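Local coordinates for protein zinc chaperone AztD (Citrobacter koseri, PDB 6CMK) that acts as a periplasmic zinc chaperone, binding zinc at high-affinity sites and handing one zinc ion directly to the solute-binding protein AztC of the AztABCD transport system, at residues Thr160-Val165 against Val199-Lys204; Ala135-Gly140 against Gly170-Tyr175; Thr34-Phe39 against Asp52-Asp57; Ala356-Lys361 against Ile395-Gly400; Thr253-Ser258 against Gly273-Asp278. All blocks are in the same frame, centred on the assembly; numbering follows the deposited sequence.

Followed from the N terminus, contact 3 comes first: it closes the short loop between residues 34-39 and 52-57 within the first blade of the propeller. Contact 2 opens at 135-140 and closes at 170-175, but contact 1 starts inside that interval, at 160-165, and ends beyond it, at 199-204. The two therefore cross, and both pack one blade on the next, touching where Val164 meets Trp137. Contact 5, another short closure, ties the 253-258 linker to a hairpin loop. Contact 4, 356-361 with 395-400, packs the preceding blade on the closing strand 392-403. It touches contact 3, because strand 392-403 pairs with strand 32-42 and so closes the ring of blades.

Contact 1: residues Thr160-Val165 against Val199-Lys204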
# COMPACT_ATOMS: atom_id res chain seq x y z
N THR B 160 2.52 26.38 -2.49
CA THR B 160 3.79 26.98 -2.12
C THR B 160 4.65 27.12 -3.37
O THR B 160 4.90 26.13 -4.07
CB THR B 160 4.51 26.15 -1.05
OG1 THR B 160 3.70 26.09 0.13
CG2 THR B 160 5.85 26.78 -0.70
N LYS B 161 5.07 28.34 -3.67
CA LYS B 161 5.98 28.57 -4.77
C LYS B 161 7.42 28.53 -4.26
O LYS B 161 7.78 29.25 -3.32
CB LYS B 161 5.69 29.91 -5.45
CG LYS B 161 4.50 29.81 -6.40
CD LYS B 161 4.27 31.06 -7.23
CE LYS B 161 3.04 30.90 -8.12
NZ LYS B 161 2.87 31.99 -9.11
N VAL B 162 8.22 27.67 -4.86
CA VAL B 162 9.60 27.45 -4.45
C VAL B 162 10.50 27.97 -5.56
O VAL B 162 10.40 27.51 -6.71
CB VAL B 162 9.88 25.97 -4.15
CG1 VAL B 162 11.37 25.75 -3.87
CG2 VAL B 162 9.01 25.51 -2.98
N ASN B 163 11.36 28.92 -5.23
CA ASN B 163 12.23 29.52 -6.24
C ASN B 163 13.25 28.50 -6.74
O ASN B 163 13.84 27.75 -5.95
CB ASN B 163 12.94 30.73 -5.65
CG ASN B 163 13.77 31.48 -6.67
OD1 ASN B 163 14.94 31.18 -6.87
ND2 ASN B 163 13.16 32.48 -7.31
N VAL B 164 13.46 28.47 -8.05
CA VAL B 164 14.40 27.56 -8.68
C VAL B 164 15.50 28.32 -9.42
O VAL B 164 16.17 27.76 -10.29
CB VAL B 164 13.67 26.57 -9.61
CG1 VAL B 164 12.71 25.72 -8.78
CG2 VAL B 164 12.90 27.29 -10.70
N VAL B 165 15.67 29.60 -9.07
CA VAL B 165 16.82 30.45 -9.41
C VAL B 165 16.62 31.07 -10.79
O VAL B 165 16.65 32.29 -10.94
CB VAL B 165 18.15 29.69 -9.32
CG1 VAL B 165 19.30 30.56 -9.83
CG2 VAL B 165 18.44 29.28 -7.89
N VAL B 199 16.32 21.92 -1.14
CA VAL B 199 15.91 23.21 -0.61
C VAL B 199 14.81 23.00 0.42
O VAL B 199 14.07 22.01 0.36
CB VAL B 199 15.44 24.18 -1.73
CG1 VAL B 199 16.56 24.45 -2.73
CG2 VAL B 199 14.18 23.65 -2.42
N ASP B 200 14.72 23.91 1.39
CA ASP B 200 13.55 23.90 2.25
C ASP B 200 12.41 24.58 1.50
O ASP B 200 12.56 24.98 0.33
CB ASP B 200 13.85 24.52 3.62
CG ASP B 200 14.13 26.00 3.56
OD1 ASP B 200 13.73 26.66 2.59
OD2 ASP B 200 14.76 26.50 4.53
N LEU B 201 11.24 24.69 2.12
CA LEU B 201 10.09 25.16 1.35
C LEU B 201 10.02 26.67 1.27
O LEU B 201 9.12 27.20 0.62
CB LEU B 201 8.79 24.57 1.90
CG LEU B 201 8.70 23.04 1.79
CD1 LEU B 201 7.43 22.55 2.43
CD2 LEU B 201 8.78 22.56 0.34
N GLN B 202 10.96 27.37 1.91
CA GLN B 202 11.23 28.77 1.61
C GLN B 202 12.28 28.93 0.52
O GLN B 202 12.66 30.06 0.19
CB GLN B 202 11.69 29.50 2.88
CG GLN B 202 10.77 29.33 4.07
CD GLN B 202 11.15 30.25 5.22
OE1 GLN B 202 11.52 31.40 5.01
NE2 GLN B 202 11.07 29.73 6.44
N GLY B 203 12.76 27.83 -0.05
CA GLY B 203 13.68 27.88 -1.16
C GLY B 203 15.15 27.97 -0.81
O GLY B 203 15.98 28.07 -1.72
N LYS B 204 15.51 27.96 0.48
CA LYS B 204 16.83 27.97 1.11
C LYS B 204 17.55 26.67 0.78
O LYS B 204 17.03 25.58 1.01
CB LYS B 204 16.70 28.13 2.62
CG LYS B 204 17.44 29.29 3.25
CD LYS B 204 17.23 29.31 4.76
CE LYS B 204 15.85 29.84 5.16
NZ LYS B 204 14.72 28.86 5.08
O HOH W 1 9.36 29.18 -1.02
O HOH W 2 11.40 30.27 -2.63
O HOH W 3 16.14 27.75 -4.36
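Thr160 and Val162 both meet a flat group of the opposite segment, the Leu201 peptide, but from different sides: Thr160 CG2 approaches Leu201 O near the peptide plane at 3.6 Å, whereas Val162 CG2 lies well out of that plane, 4.0 Å from the same Leu201 O. No aromatic ring takes part. The setting is a beta propeller, in which strand 160-163 is the outermost strand of one blade and Asp200-Gly203 form a type I turn next to Val199 in the following blade. Val162 is the main apolar side chain. Its CG1, anti to the backbone N (chi1 174°), meets Val199 CG2 tip to tip at 3.8 Å and also passes near Gly203 CA. Gly203 has a positive phi that suits glycine.

No direct hydrogen bond spans the segments; water does the polar work. One water donates to Lys161 O (2.8 Å) and to Leu201 O (2.6 Å). A second accepts from Asn163 N and gives only a weak bond to Gln202 O, while a third donates to Asn163 O and Gly203 O. The edge strand thus presents backbone groups that the turn answers through a row of solvent rather than by extending the sheet. Val164 and Val199 both pack on Val181, which extends the apolar contact to strand 178-183 of the second blade. On the strand side, Asn163 OD1 accepts from Val165 N in an Asx turn. On the other, Asp200 OD1 receives Lys204 N at 3.1 Å, the donor standing 49° out of the carboxylate plane.

Contact 2: residues Ala135-Gly140 against Gly170-Tyr175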
# COMPACT_ATOMS: atom_id res chain seq x y z
N ALA B 135 4.61 18.24 -6.88
CA ALA B 135 5.47 19.31 -7.36
C ALA B 135 5.26 19.44 -8.85
O ALA B 135 5.52 18.49 -9.60
CB ALA B 135 6.95 19.04 -7.06
N GLN B 136 4.80 20.61 -9.29
CA GLN B 136 4.61 20.91 -10.71
C GLN B 136 5.68 21.91 -11.14
O GLN B 136 5.78 23.00 -10.57
CB GLN B 136 3.21 21.45 -10.97
CG GLN B 136 2.96 21.88 -12.42
CD GLN B 136 3.01 20.70 -13.36
OE1 GLN B 136 2.25 19.74 -13.20
NE2 GLN B 136 3.90 20.75 -14.33
N TRP B 137 6.47 21.53 -12.14
CA TRP B 137 7.48 22.40 -12.73
C TRP B 137 6.88 23.27 -13.83
O TRP B 137 5.99 22.84 -14.56
CB TRP B 137 8.63 21.58 -13.30
CG TRP B 137 9.85 22.38 -13.60
CD1 TRP B 137 10.15 23.02 -14.77
CD2 TRP B 137 10.93 22.63 -12.71
NE1 TRP B 137 11.37 23.66 -14.66
CE2 TRP B 137 11.87 23.43 -13.40
CE3 TRP B 137 11.21 22.25 -11.39
CZ2 TRP B 137 13.06 23.85 -12.82
CZ3 TRP B 137 12.39 22.68 -10.81
CH2 TRP B 137 13.30 23.46 -11.53
N PHE B 138 7.39 24.49 -13.94
CA PHE B 138 7.03 25.40 -15.02
C PHE B 138 8.32 25.87 -15.69
O PHE B 138 9.10 26.60 -15.07
CB PHE B 138 6.20 26.59 -14.52
CG PHE B 138 4.81 26.21 -14.10
CD1 PHE B 138 4.57 25.75 -12.82
CD2 PHE B 138 3.75 26.32 -14.99
CE1 PHE B 138 3.30 25.39 -12.43
CE2 PHE B 138 2.47 25.97 -14.60
CZ PHE B 138 2.25 25.49 -13.31
N ASP B 139 8.52 25.46 -16.94
CA ASP B 139 9.75 25.76 -17.66
C ASP B 139 9.97 27.26 -17.86
O ASP B 139 11.12 27.68 -18.05
CB ASP B 139 9.74 25.07 -19.02
CG ASP B 139 9.89 23.56 -18.93
OD1 ASP B 139 10.13 23.03 -17.83
OD2 ASP B 139 9.77 22.91 -19.98
N GLY B 140 8.91 28.06 -17.85
CA GLY B 140 9.03 29.49 -18.09
C GLY B 140 8.91 30.35 -16.85
O GLY B 140 8.87 31.58 -16.97
N GLY B 170 13.46 21.77 -16.03
CA GLY B 170 13.95 21.08 -14.87
C GLY B 170 12.93 20.16 -14.24
O GLY B 170 11.96 19.75 -14.88
N VAL B 171 13.17 19.81 -12.98
CA VAL B 171 12.29 18.91 -12.25
C VAL B 171 12.39 19.24 -10.77
O VAL B 171 13.45 19.60 -10.26
CB VAL B 171 12.65 17.44 -12.55
CG1 VAL B 171 14.11 17.17 -12.22
CG2 VAL B 171 11.73 16.49 -11.79
N ALA B 172 11.26 19.10 -10.08
CA ALA B 172 11.17 19.27 -8.64
C ALA B 172 10.56 18.01 -8.05
O ALA B 172 9.53 17.53 -8.54
CB ALA B 172 10.32 20.48 -8.27
N VAL B 173 11.17 17.51 -6.98
CA VAL B 173 10.71 16.31 -6.31
C VAL B 173 10.26 16.70 -4.91
O VAL B 173 11.05 17.27 -4.15
CB VAL B 173 11.81 15.24 -6.26
CG1 VAL B 173 11.25 13.95 -5.69
CG2 VAL B 173 12.41 15.01 -7.64
N PRO B 174 9.00 16.42 -4.52
CA PRO B 174 8.51 16.91 -3.23
C PRO B 174 8.80 15.96 -2.07
O PRO B 174 8.57 14.75 -2.18
CB PRO B 174 7.01 17.06 -3.48
CG PRO B 174 6.68 15.94 -4.42
CD PRO B 174 7.92 15.76 -5.29
N TYR B 175 9.31 16.51 -0.98
CA TYR B 175 9.63 15.79 0.25
C TYR B 175 8.92 16.45 1.43
O TYR B 175 8.22 17.44 1.28
CB TYR B 175 11.15 15.72 0.44
CG TYR B 175 11.72 14.72 -0.54
CD1 TYR B 175 11.63 13.37 -0.28
CD2 TYR B 175 12.24 15.12 -1.76
CE1 TYR B 175 12.08 12.44 -1.17
CE2 TYR B 175 12.70 14.20 -2.66
CZ TYR B 175 12.61 12.85 -2.36
OH TYR B 175 13.04 11.90 -3.26
O HOH W 4 10.06 20.42 -16.89
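Trp137 holds CG anti to the backbone N (chi1 -166°), which directs it to the segment of Gly170 and Val171, and chi2 (-90°) turns the indole plane against them. One ring face then carries backbone rather than side chains: Gly170 C sits 3.5 Å above the plane, over its centre, and Val171 N is offset toward the rim. Gly170 CA makes a CH-pi contact 3.8 Å from the centroid of the five-membered ring. Having no side chain, Gly170 lets its backbone lie directly on the indole. At the ring edge, in plane, Ala172 CB lies 3.7 Å from Trp137 CE3. Farther along, Ala135 CB packs on Ala172 CB at 3.9 Å and on the CD of Pro174.

These residues come from adjacent blades of the propeller. Strand 135-138 faces strand 172-174, the innermost of the following blade, with the directions 166° apart and the axes 6.5 Å apart. No direct hydrogen bond joins the two segments; Arg130 NH1, on strand 124-130 of the first blade, is hydrogen-bonded to Pro174 O. Trp137 NE1 donates to His168 O, which keeps the indole in place.

Asp139 continues the contact toward the zinc site. One water donates to both Asp139 OD1 and Gly170 O, 2.8 Å from each. Asp139 OD2 is hydrogen-bonded to ND1 of His169, a zinc ligand together with His126 and His216. Asp139 is therefore a second-shell residue that probably helps fix the rotation of the His169 ring, and its carboxylate would be expected to make that imidazole a stronger electron donor to the zinc.

Contact 3: residues Thr34-Phe39 against Asp52-Asp57; sequences TAWRLF and DALDGD
Trp36 O accepts a hydrogen bond from Ala53 N (2.9 Å, N-H...O angle 160°), with the donor above the carbonyl plane. Beside it, Arg37 and Asp52 form an antiparallel non-hydrogen-bonded pair, their CA atoms 4.7 Å apart. After this pair residues 53-57 leave the sheet: Asp52 OD1 accepts from Leu54 N in an Asx turn, and Gly56 N returns to Asp52 O. The same Asp52 OD1 receives a bond from a water that accepts from Trp36 N, so one carboxylate oxygen both shapes the turn and links it to the strand.

Ala53 CB is wedged between Trp36 CB and Leu38 CD2, 3.8 Å from each. Leu54 sends its two methyls to different partners. CD1 meets Thr34 CG2 at 3.8 Å, the two side chains crossing at about a right angle, and CD2 approaches Trp36 CD1 at 3.9 Å. Thr34 CG2 also lies at the edge of the Trp36 ring, in its plane.

This blade of the beta propeller is built from both chain ends: N-terminal strand 32-42 lies between strand 47-52 and C-terminal strand 392-403, the ring closure of propellers. Residues 52-57 turn into strand 58-63. Arg37 extends toward the next blade, where its NH1 is hydrogen-bonded to Ser94 O and Asp110 O. Thr34 packs on His347 and Trp36 on Gly346 of the second subunit, while Leu38 touches Ala397 of strand 392-403.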
# COMPACT_ATOMS: atom_id res chain seq x y z
N THR B 34 -14.65 -4.48 -8.60
CA THR B 34 -13.44 -4.20 -9.35
C THR B 34 -13.71 -3.02 -10.27
O THR B 34 -14.72 -3.01 -10.98
CB THR B 34 -13.00 -5.42 -10.17
OG1 THR B 34 -12.68 -6.51 -9.30
CG2 THR B 34 -11.77 -5.09 -11.02
N ALA B 35 -12.81 -2.04 -10.28
CA ALA B 35 -13.03 -0.89 -11.14
C ALA B 35 -11.69 -0.33 -11.58
O ALA B 35 -10.82 -0.08 -10.74
CB ALA B 35 -13.86 0.19 -10.44
N TRP B 36 -11.54 -0.15 -12.89
CA TRP B 36 -10.35 0.46 -13.47
C TRP B 36 -10.77 1.41 -14.58
O TRP B 36 -11.72 1.13 -15.32
CB TRP B 36 -9.39 -0.57 -14.05
CG TRP B 36 -8.74 -1.51 -13.05
CD1 TRP B 36 -9.32 -2.56 -12.42
CD2 TRP B 36 -7.37 -1.49 -12.62
NE1 TRP B 36 -8.41 -3.21 -11.61
CE2 TRP B 36 -7.21 -2.56 -11.72
CE3 TRP B 36 -6.28 -0.67 -12.90
CZ2 TRP B 36 -6.00 -2.83 -11.10
CZ3 TRP B 36 -5.08 -0.95 -12.29
CH2 TRP B 36 -4.95 -2.02 -11.40
N ARG B 37 -10.06 2.53 -14.70
CA ARG B 37 -10.40 3.56 -15.66
C ARG B 37 -9.16 4.02 -16.41
O ARG B 37 -8.07 4.12 -15.84
CB ARG B 37 -11.06 4.74 -14.96
CG ARG B 37 -12.45 4.39 -14.50
CD ARG B 37 -13.05 5.42 -13.60
NE ARG B 37 -14.36 4.98 -13.15
CZ ARG B 37 -15.20 5.70 -12.43
NH1 ARG B 37 -14.87 6.92 -12.05
NH2 ARG B 37 -16.38 5.20 -12.08
N LEU B 38 -9.34 4.25 -17.71
CA LEU B 38 -8.32 4.84 -18.57
C LEU B 38 -8.58 6.32 -18.72
O LEU B 38 -9.73 6.75 -18.86
CB LEU B 38 -8.32 4.20 -19.96
CG LEU B 38 -8.32 2.68 -20.04
CD1 LEU B 38 -8.43 2.23 -21.50
CD2 LEU B 38 -7.06 2.15 -19.39
N PHE B 39 -7.51 7.10 -18.75
CA PHE B 39 -7.56 8.52 -19.06
C PHE B 39 -6.67 8.74 -20.27
O PHE B 39 -5.48 8.40 -20.23
CB PHE B 39 -7.14 9.35 -17.85
CG PHE B 39 -8.06 9.16 -16.68
CD1 PHE B 39 -7.95 8.03 -15.89
CD2 PHE B 39 -9.07 10.06 -16.42
CE1 PHE B 39 -8.81 7.82 -14.84
CE2 PHE B 39 -9.93 9.86 -15.36
CZ PHE B 39 -9.80 8.74 -14.57
N ASP B 52 -13.99 3.19 -19.22
CA ASP B 52 -13.96 2.04 -18.33
C ASP B 52 -13.01 1.00 -18.92
O ASP B 52 -13.23 0.50 -20.02
CB ASP B 52 -15.36 1.47 -18.17
CG ASP B 52 -15.44 0.35 -17.14
OD1 ASP B 52 -14.44 -0.37 -16.91
OD2 ASP B 52 -16.52 0.18 -16.56
N ALA B 53 -11.93 0.69 -18.19
CA ALA B 53 -10.90 -0.18 -18.74
C ALA B 53 -11.41 -1.60 -18.94
O ALA B 53 -10.88 -2.34 -19.78
CB ALA B 53 -9.68 -0.20 -17.83
N LEU B 54 -12.41 -2.02 -18.16
CA LEU B 54 -12.79 -3.43 -18.16
C LEU B 54 -13.71 -3.78 -19.34
O LEU B 54 -13.70 -4.93 -19.79
CB LEU B 54 -13.44 -3.78 -16.82
CG LEU B 54 -12.63 -3.34 -15.58
CD1 LEU B 54 -13.27 -3.85 -14.29
CD2 LEU B 54 -11.17 -3.79 -15.65
N ASP B 55 -14.47 -2.82 -19.86
CA ASP B 55 -15.32 -3.09 -21.02
C ASP B 55 -15.29 -2.01 -22.09
O ASP B 55 -15.97 -2.15 -23.11
CB ASP B 55 -16.78 -3.32 -20.58
CG ASP B 55 -17.41 -2.08 -19.99
OD1 ASP B 55 -16.74 -1.03 -19.92
OD2 ASP B 55 -18.59 -2.15 -19.59
N GLY B 56 -14.54 -0.93 -21.89
CA GLY B 56 -14.32 0.02 -22.95
C GLY B 56 -15.38 1.08 -23.15
O GLY B 56 -15.30 1.82 -24.13
N ASP B 57 -16.36 1.20 -22.26
CA ASP B 57 -17.39 2.19 -22.54
C ASP B 57 -16.97 3.56 -22.01
O ASP B 57 -16.15 3.70 -21.09
CB ASP B 57 -18.76 1.78 -22.00
CG ASP B 57 -18.80 1.61 -20.50
OD1 ASP B 57 -17.79 1.89 -19.83
OD2 ASP B 57 -19.87 1.20 -19.99
O HOH W 5 -14.19 -0.43 -14.23

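Contact 4: residues Ala356-Lys361 against Ile395-Gly400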
# COMPACT_ATOMS: atom_id res chain seq x y z
N ALA B 356 -0.45 1.62 -21.40
CA ALA B 356 -0.90 1.62 -20.01
C ALA B 356 -1.26 0.20 -19.59
O ALA B 356 -1.48 -0.68 -20.42
CB ALA B 356 -2.12 2.53 -19.79
N VAL B 357 -1.32 -0.02 -18.27
CA VAL B 357 -1.69 -1.32 -17.72
C VAL B 357 -2.83 -1.13 -16.72
O VAL B 357 -2.75 -0.25 -15.86
CB VAL B 357 -0.50 -2.02 -17.02
CG1 VAL B 357 -0.92 -3.42 -16.56
CG2 VAL B 357 0.70 -2.11 -17.95
N ALA B 358 -3.87 -1.95 -16.83
CA ALA B 358 -4.97 -1.95 -15.88
C ALA B 358 -5.40 -3.39 -15.65
O ALA B 358 -5.67 -4.12 -16.60
CB ALA B 358 -6.17 -1.13 -16.38
N ASP B 359 -5.47 -3.79 -14.37
CA ASP B 359 -5.93 -5.12 -13.96
C ASP B 359 -5.06 -6.14 -14.69
O ASP B 359 -3.83 -6.11 -14.53
CB ASP B 359 -7.44 -5.23 -14.22
CG ASP B 359 -8.09 -6.32 -13.39
OD1 ASP B 359 -7.50 -6.74 -12.37
OD2 ASP B 359 -9.20 -6.76 -13.76
N ASN B 360 -5.63 -7.04 -15.48
CA ASN B 360 -4.85 -8.07 -16.17
C ASN B 360 -4.76 -7.79 -17.66
O ASN B 360 -4.64 -8.72 -18.47
CB ASN B 360 -5.45 -9.44 -15.89
CG ASN B 360 -5.44 -9.78 -14.41
OD1 ASN B 360 -4.56 -9.32 -13.66
ND2 ASN B 360 -6.41 -10.58 -13.97
N LYS B 361 -4.80 -6.52 -18.04
CA LYS B 361 -4.81 -6.11 -19.43
C LYS B 361 -3.76 -5.03 -19.68
O LYS B 361 -3.46 -4.21 -18.80
CB LYS B 361 -6.19 -5.59 -19.85
CG LYS B 361 -7.25 -6.66 -19.89
CD LYS B 361 -8.62 -6.05 -20.09
CE LYS B 361 -9.64 -7.10 -20.49
NZ LYS B 361 -10.92 -6.48 -20.94
N ILE B 395 -1.81 8.14 -22.23
CA ILE B 395 -2.76 7.30 -21.51
C ILE B 395 -2.20 6.97 -20.13
O ILE B 395 -1.01 6.67 -19.97
CB ILE B 395 -3.09 6.03 -22.33
CG1 ILE B 395 -4.10 5.15 -21.59
CG2 ILE B 395 -1.83 5.24 -22.66
CD1 ILE B 395 -4.66 4.05 -22.47
N VAL B 396 -3.07 7.04 -19.12
CA VAL B 396 -2.77 6.51 -17.80
C VAL B 396 -4.00 5.75 -17.31
O VAL B 396 -5.11 5.94 -17.80
CB VAL B 396 -2.37 7.60 -16.77
CG1 VAL B 396 -1.07 8.29 -17.20
CG2 VAL B 396 -3.50 8.61 -16.56
N ALA B 397 -3.77 4.87 -16.34
CA ALA B 397 -4.82 4.00 -15.80
C ALA B 397 -4.75 3.98 -14.28
O ALA B 397 -3.67 3.98 -13.71
CB ALA B 397 -4.66 2.56 -16.31
N VAL B 398 -5.92 3.94 -13.64
CA VAL B 398 -6.01 3.76 -12.20
C VAL B 398 -7.04 2.68 -11.90
O VAL B 398 -7.88 2.33 -12.74
CB VAL B 398 -6.39 5.06 -11.45
CG1 VAL B 398 -5.40 6.18 -11.74
CG2 VAL B 398 -7.82 5.50 -11.77
N GLY B 399 -7.00 2.16 -10.68
CA GLY B 399 -8.04 1.25 -10.25
C GLY B 399 -7.51 0.12 -9.41
O GLY B 399 -6.35 0.10 -9.01
N GLY B 400 -8.39 -0.84 -9.17
CA GLY B 400 -8.16 -1.98 -8.28
C GLY B 400 -9.50 -2.59 -7.89
O GLY B 400 -10.47 -2.51 -8.63
O HOH W 6 -2.27 1.25 -13.58
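Ala356 CB rests against the branched side chain of Ile395, 3.7 Å from Ile395 CG1 and 4.0 Å from Ile395 CG2. With CG1 anti to the backbone N (chi1 -179°), CG2 takes the crowded position between the backbone N and the carbonyl carbon. Ile395 CD1 also comes within 4.0 Å of Ala356 CB, so the small methyl is met by three carbons of one side chain. Ala397, two residues on, offers only a methyl: its CB lies 4.0 Å from Ala358 CB and 3.4 Å from Val357 O.

Strands 355-358 and 392-403 are the innermost strands of neighbouring propeller blades. Residues 356-358 and 395-400 run nearly parallel, 17° between directions with axes 6.0 Å apart, and no direct hydrogen bond joins them. A water bridges the gap, donating to Val357 O at 2.8 Å and to Ala397 O, which also accepts from Arg72 NH1. Beyond Ala358 the chain folds away in a type II' turn to Lys361, closed by hydrogen bonds in both directions between Ala358 and Lys361. Ala358 also packs on Trp36 and Tyr363, and Ile395 on Tyr363 and Thr365.

Contact 5: residues Thr253-Ser258 against Gly273-Asp278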
# COMPACT_ATOMS: atom_id res chain seq x y z
N THR B 253 30.82 -1.54 -17.01
CA THR B 253 30.53 -2.60 -17.96
C THR B 253 29.55 -2.17 -19.04
O THR B 253 29.31 -2.94 -19.97
CB THR B 253 29.95 -3.80 -17.21
OG1 THR B 253 28.83 -3.38 -16.43
CG2 THR B 253 31.01 -4.41 -16.30
N LEU B 254 28.97 -0.98 -18.93
CA LEU B 254 28.05 -0.53 -19.97
C LEU B 254 28.82 0.10 -21.12
O LEU B 254 29.90 0.67 -20.93
CB LEU B 254 27.07 0.49 -19.41
CG LEU B 254 26.04 -0.03 -18.42
CD1 LEU B 254 25.32 1.14 -17.80
CD2 LEU B 254 25.06 -0.97 -19.10
N PRO B 255 28.26 0.01 -22.34
CA PRO B 255 28.84 0.76 -23.46
C PRO B 255 28.59 2.24 -23.29
O PRO B 255 27.95 2.64 -22.31
CB PRO B 255 28.10 0.18 -24.67
CG PRO B 255 26.77 -0.23 -24.12
CD PRO B 255 27.02 -0.68 -22.70
N GLU B 256 29.06 3.07 -24.22
CA GLU B 256 28.86 4.51 -24.07
C GLU B 256 27.38 4.84 -24.22
O GLU B 256 26.66 4.25 -25.03
CB GLU B 256 29.69 5.30 -25.08
CG GLU B 256 29.73 4.77 -26.51
CD GLU B 256 30.78 5.48 -27.35
OE1 GLU B 256 30.46 5.89 -28.49
OE2 GLU B 256 31.92 5.63 -26.86
N GLY B 257 26.92 5.78 -23.41
CA GLY B 257 25.55 6.22 -23.44
C GLY B 257 25.18 6.88 -22.13
O GLY B 257 25.98 6.96 -21.20
N SER B 258 23.95 7.36 -22.09
CA SER B 258 23.40 7.88 -20.84
C SER B 258 21.88 7.88 -20.96
O SER B 258 21.32 7.70 -22.04
CB SER B 258 23.92 9.28 -20.51
OG SER B 258 23.39 10.25 -21.40
N GLY B 273 15.79 2.90 -17.69
CA GLY B 273 16.08 4.10 -18.43
C GLY B 273 16.32 3.79 -19.89
O GLY B 273 16.67 2.66 -20.25
N ASN B 274 16.14 4.78 -20.76
CA ASN B 274 16.72 4.65 -22.07
C ASN B 274 18.24 4.74 -21.96
O ASN B 274 18.79 5.07 -20.91
CB ASN B 274 16.13 5.69 -23.04
CG ASN B 274 16.53 7.12 -22.70
OD1 ASN B 274 16.78 7.47 -21.54
ND2 ASN B 274 16.57 7.96 -23.72
N TYR B 275 18.92 4.41 -23.05
CA TYR B 275 20.38 4.39 -23.04
C TYR B 275 20.83 4.48 -24.48
O TYR B 275 21.51 3.59 -24.99
CB TYR B 275 20.92 3.14 -22.34
CG TYR B 275 22.33 3.30 -21.82
CD1 TYR B 275 22.60 4.11 -20.73
CD2 TYR B 275 23.40 2.64 -22.42
CE1 TYR B 275 23.88 4.28 -20.25
CE2 TYR B 275 24.69 2.79 -21.95
CZ TYR B 275 24.93 3.62 -20.86
OH TYR B 275 26.21 3.78 -20.37
N GLY B 276 20.47 5.57 -25.12
CA GLY B 276 20.49 5.65 -26.56
C GLY B 276 19.14 5.24 -27.10
O GLY B 276 18.27 4.75 -26.37
N PRO B 277 18.93 5.43 -28.39
CA PRO B 277 17.57 5.30 -28.94
C PRO B 277 17.07 3.87 -29.06
O PRO B 277 15.85 3.68 -29.14
CB PRO B 277 17.69 5.98 -30.32
CG PRO B 277 19.15 6.00 -30.64
CD PRO B 277 19.88 6.04 -29.34
N ASP B 278 17.95 2.85 -29.04
CA ASP B 278 17.50 1.46 -29.19
C ASP B 278 18.01 0.58 -28.05
O ASP B 278 18.05 -0.65 -28.20
CB ASP B 278 17.92 0.89 -30.54
CG ASP B 278 19.43 0.81 -30.72
OD1 ASP B 278 20.17 1.26 -29.82
OD2 ASP B 278 19.87 0.30 -31.77
O HOH W 7 24.24 3.19 -25.93
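Tyr275 lays one ring face against the Gly257-Ser258 backbone and reaches Pro255 O with its hydroxyl. The contact lies at the surface of the propeller: residues 253-258 belong to the linker from strand 244-249 of one blade to strand 262-264 of the next, and Tyr275 starts the turn between strands 271-274 and 279-283 of that second blade. Tyr275 CG is anti to the backbone N (chi1 -158°), which directs CG toward the linker. Gly257 CA stands over the ring face, offset toward the rim, in a CH-pi contact 4.0 Å from the centroid. Gly257, with phi 159°, has a backbone that suits glycine and no side chain to keep it off the ring.

Pro255 O approaches the ring differently, at the edge and in its plane. Tyr275 OH donates to Pro255 O at 2.8 Å, nearly along the C=O axis (171°). The ring is thus held at its hydroxyl while its face carries the glycine. The side chains of Leu254 and Tyr275 cross obliquely, with Leu254 CD1 4.0 Å from Tyr275 CZ and Leu254 CB 3.5 Å from Tyr275 OH. Leu254 and Tyr275 both pack on Leu293 and Ile281, so the linker and the turn share an apolar patch of the second blade.

Asn274 ties the rest of the linker by accepting at OD1 from Ser260 N and Thr261 N. Backbone completes the closure: Tyr275 CA makes a C-H...O contact with Ser258 O at 3.6 Å, and one water donates to both Glu256 O (2.8 Å) and Tyr275 O (2.9 Å).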